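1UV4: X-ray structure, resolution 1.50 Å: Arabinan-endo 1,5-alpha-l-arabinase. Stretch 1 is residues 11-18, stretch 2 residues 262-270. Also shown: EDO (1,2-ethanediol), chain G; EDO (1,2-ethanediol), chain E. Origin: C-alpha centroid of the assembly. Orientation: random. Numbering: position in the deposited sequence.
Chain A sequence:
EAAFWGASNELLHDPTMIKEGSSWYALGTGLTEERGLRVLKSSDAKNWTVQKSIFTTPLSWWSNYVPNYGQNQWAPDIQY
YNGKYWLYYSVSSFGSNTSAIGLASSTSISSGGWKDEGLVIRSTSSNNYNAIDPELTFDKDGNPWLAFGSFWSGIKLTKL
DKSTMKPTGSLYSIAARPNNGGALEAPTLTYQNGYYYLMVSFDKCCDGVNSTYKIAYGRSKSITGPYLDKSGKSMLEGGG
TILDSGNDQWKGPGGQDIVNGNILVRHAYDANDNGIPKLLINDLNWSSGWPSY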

# COMPACT_ATOMS: atom_id res chain seq x y z
N LEU A 11 -7.01 -5.15 -15.13
CA LEU A 11 -6.77 -5.74 -13.84
C LEU A 11 -5.71 -4.92 -13.09
O LEU A 11 -4.71 -4.51 -13.66
CB LEU A 11 -6.22 -7.17 -14.05
CG LEU A 11 -5.84 -8.07 -12.87
CD1 LEU A 11 -5.89 -9.51 -13.28
CD2 LEU A 11 -4.50 -7.74 -12.23
N LEU A 12 -5.92 -4.66 -11.80
CA LEU A 12 -4.86 -4.15 -10.96
C LEU A 12 -5.12 -4.52 -9.52
O LEU A 12 -6.23 -4.44 -9.09
CB LEU A 12 -4.68 -2.60 -11.08
CG LEU A 12 -3.34 -2.08 -10.63
CD1 LEU A 12 -2.16 -2.60 -11.41
CD2 LEU A 12 -3.39 -0.54 -10.72
N HIS A 13 -4.07 -4.92 -8.82
CA HIS A 13 -4.17 -5.33 -7.42
C HIS A 13 -3.10 -4.57 -6.63
O HIS A 13 -1.98 -4.40 -7.07
CB HIS A 13 -3.88 -6.87 -7.35
CG HIS A 13 -4.23 -7.51 -6.04
ND1 HIS A 13 -3.40 -8.42 -5.44
CD2 HIS A 13 -5.30 -7.38 -5.23
CE1 HIS A 13 -3.94 -8.83 -4.31
NE2 HIS A 13 -5.09 -8.21 -4.15
N ASP A 14 -3.48 -4.13 -5.44
CA ASP A 14 -2.56 -3.39 -4.52
C ASP A 14 -2.05 -2.12 -5.16
O ASP A 14 -0.84 -1.92 -5.27
CB ASP A 14 -1.41 -4.25 -4.00
CG ASP A 14 -1.85 -5.63 -3.54
OD1 ASP A 14 -2.81 -5.73 -2.74
OD2 ASP A 14 -1.28 -6.71 -3.91
N PRO A 15 -2.94 -1.24 -5.63
CA PRO A 15 -2.51 -0.08 -6.45
C PRO A 15 -1.89 1.11 -5.69
O PRO A 15 -2.18 1.35 -4.52
CB PRO A 15 -3.82 0.37 -7.07
CG PRO A 15 -4.82 0.05 -5.97
CD PRO A 15 -4.40 -1.27 -5.45
N THR A 16 -1.08 1.83 -6.44
CA THR A 16 -0.66 3.19 -6.07
C THR A 16 -0.72 3.98 -7.36
O THR A 16 -0.72 3.41 -8.45
CB THR A 16 0.76 3.10 -5.47
OG1 THR A 16 1.17 4.36 -4.87
CG2 THR A 16 1.81 2.80 -6.46
N MET A 17 -0.78 5.31 -7.29
CA MET A 17 -1.00 6.09 -8.48
C MET A 17 -0.32 7.42 -8.32
O MET A 17 -0.26 7.95 -7.23
CB MET A 17 -2.52 6.30 -8.69
CG MET A 17 -2.90 7.08 -9.97
SD MET A 17 -4.68 7.07 -10.32
CE MET A 17 -5.22 8.43 -9.34
N ILE A 18 0.18 8.00 -9.43
CA ILE A 18 0.84 9.31 -9.41
C ILE A 18 0.73 9.95 -10.80
O ILE A 18 0.66 9.27 -11.79
CB ILE A 18 2.29 9.17 -8.93
CG1 ILE A 18 2.93 10.53 -8.59
CG2 ILE A 18 3.13 8.33 -9.93
CD1 ILE A 18 4.21 10.38 -7.74
N ASN A 262 -6.35 13.75 -1.43
CA ASN A 262 -7.80 13.82 -1.65
C ASN A 262 -8.37 12.91 -2.74
O ASN A 262 -9.40 13.22 -3.34
CB ASN A 262 -8.22 15.28 -1.96
CG ASN A 262 -7.66 15.81 -3.25
OD1 ASN A 262 -7.04 15.11 -4.04
ND2 ASN A 262 -7.85 17.14 -3.47
N ILE A 263 -7.66 11.84 -3.01
CA ILE A 263 -8.09 10.81 -3.94
C ILE A 263 -7.82 9.49 -3.27
O ILE A 263 -6.73 9.34 -2.75
CB ILE A 263 -7.30 10.87 -5.27
CG1 ILE A 263 -7.51 12.24 -5.94
CG2 ILE A 263 -7.71 9.67 -6.17
CD1 ILE A 263 -6.69 12.44 -7.24
N LEU A 264 -8.77 8.57 -3.28
CA LEU A 264 -8.54 7.23 -2.78
C LEU A 264 -8.62 6.25 -3.92
O LEU A 264 -9.66 6.14 -4.57
CB LEU A 264 -9.57 6.86 -1.69
CG LEU A 264 -9.18 5.57 -0.95
CD1 LEU A 264 -8.01 5.76 -0.04
CD2 LEU A 264 -10.33 4.93 -0.21
N VAL A 265 -7.53 5.55 -4.17
CA VAL A 265 -7.50 4.45 -5.11
C VAL A 265 -7.56 3.16 -4.31
O VAL A 265 -7.08 3.09 -3.18
CB VAL A 265 -6.24 4.48 -6.06
CG1 VAL A 265 -6.18 5.83 -6.81
CG2 VAL A 265 -4.94 4.24 -5.31
N ARG A 266 -8.12 2.15 -4.92
CA ARG A 266 -8.15 0.82 -4.26
C ARG A 266 -8.44 -0.21 -5.33
O ARG A 266 -8.77 0.16 -6.47
CB ARG A 266 -9.25 0.76 -3.19
CG ARG A 266 -10.64 0.66 -3.68
CD ARG A 266 -11.36 1.87 -3.48
NE ARG A 266 -12.79 1.86 -3.83
CZ ARG A 266 -13.38 2.91 -4.36
NH1 ARG A 266 -12.69 4.00 -4.61
NH2 ARG A 266 -14.68 2.88 -4.60
N HIS A 267 -8.28 -1.48 -5.00
CA HIS A 267 -8.79 -2.54 -5.87
C HIS A 267 -10.10 -3.05 -5.31
O HIS A 267 -10.39 -2.88 -4.13
CB HIS A 267 -7.77 -3.68 -6.05
CG HIS A 267 -7.42 -4.44 -4.80
ND1 HIS A 267 -6.16 -4.44 -4.24
CD2 HIS A 267 -8.19 -5.23 -3.99
CE1 HIS A 267 -6.17 -5.16 -3.13
NE2 HIS A 267 -7.39 -5.63 -2.95
N ALA A 268 -10.92 -3.68 -6.16
CA ALA A 268 -12.09 -4.43 -5.70
C ALA A 268 -12.39 -5.45 -6.79
O ALA A 268 -12.02 -5.24 -7.96
CB ALA A 268 -13.26 -3.53 -5.44
N TYR A 269 -13.02 -6.55 -6.41
CA TYR A 269 -13.19 -7.70 -7.29
C TYR A 269 -14.55 -7.67 -7.97
O TYR A 269 -15.60 -7.62 -7.34
CB TYR A 269 -13.00 -8.95 -6.48
CG TYR A 269 -11.64 -9.09 -5.85
CD1 TYR A 269 -11.35 -8.51 -4.60
CD2 TYR A 269 -10.61 -9.70 -6.51
CE1 TYR A 269 -10.09 -8.65 -4.02
CE2 TYR A 269 -9.37 -9.83 -5.94
CZ TYR A 269 -9.12 -9.29 -4.70
OH TYR A 269 -7.85 -9.47 -4.12
N ASP A 270 -14.53 -7.73 -9.30
CA ASP A 270 -15.72 -7.49 -10.14
C ASP A 270 -16.62 -8.75 -10.27
O ASP A 270 -16.29 -9.72 -10.98
CB ASP A 270 -15.27 -7.04 -11.53
CG ASP A 270 -16.37 -6.39 -12.35
OD1 ASP A 270 -17.53 -6.49 -12.01
OD2 ASP A 270 -16.11 -5.79 -13.41
C1 EDO G . 1.77 9.50 -5.32
O1 EDO G . 0.91 8.39 -5.22
C2 EDO G . 1.04 10.78 -4.95
O2 EDO G . 1.68 11.88 -5.54
C1 EDO E . -16.15 -0.91 -3.75
O1 EDO E . -15.23 0.14 -3.49
C2 EDO E . -17.56 -0.38 -3.83
O2 EDO E . -18.10 -0.24 -2.52

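The two stretches lie nearly 250 residues apart in sequence yet run side by side in space. Residues 263-270 form a continuous strand, while the first stretch is in a strand by T16. The N-to-C directions of the two strand segments differ by 141°, a roughly antiparallel course, but their axes come no closer than 7.7 Å. That is too wide for backbone-to-backbone pairing, and side chains fill the gap. The chains draw nearer toward the start of the first stretch, where H13 CA and H267 CA are 5.6 Å apart.

Alternation along the strand decides who takes part. I263, V265 and H267 direct their CA-to-CB bonds toward the first stretch, whereas L264, R266 and A268 direct theirs away. On the other side P15 and M17 point toward the partner and T16 points away, so the facing residues interdigitate.

A well-defined hydrogen bond runs from backbone to side chain: D14 N donates to H267 ND1 at 3.0 Å, with a nearly straight angle of 168°. The amide approaches the edge of the imidazole, near its plane, where the lone pair of an unprotonated ring nitrogen lies. Because ND1 accepts here, histidine suits the place well: it satisfies a backbone amide while its NE2 is hydrogen-bonded elsewhere in the structure. D14 has a positive phi, 60°, and its CA-to-CB bond points away, yet the carboxylate returns to bring OD1 within 3.4 Å of H267 CE1, a polarised ring carbon.

H13 covers the same histidine from another direction. Its CD2 sits over one face of the H267 ring, 3.2 Å from H267 CE1; the ring centroids are 4.3 Å apart and the planes meet at 42°, an oblique aromatic contact. Farther out, H13 NE2 lies 3.0 Å from Y269 OH, which the long tyrosine side chain carries back to H13 although its CA-to-CB bond points sideways.

Beyond the histidines the contact becomes apolar. The compact ring of P15 rests against the strand, with P15 CG 3.7 Å from the backbone R266 C and 4.2 Å from V265 CG2. M17 is long and flexible enough to span the wider gap: chi1 and chi2 are both t, and its terminal methyl CE reaches V265 CG1 at 3.8 Å and I263 CG2 at 4.2 Å. Branched V265 thus offers one methyl to P15 and the other to M17, and these buried side chains pack through van der Waals contact and the exclusion of water.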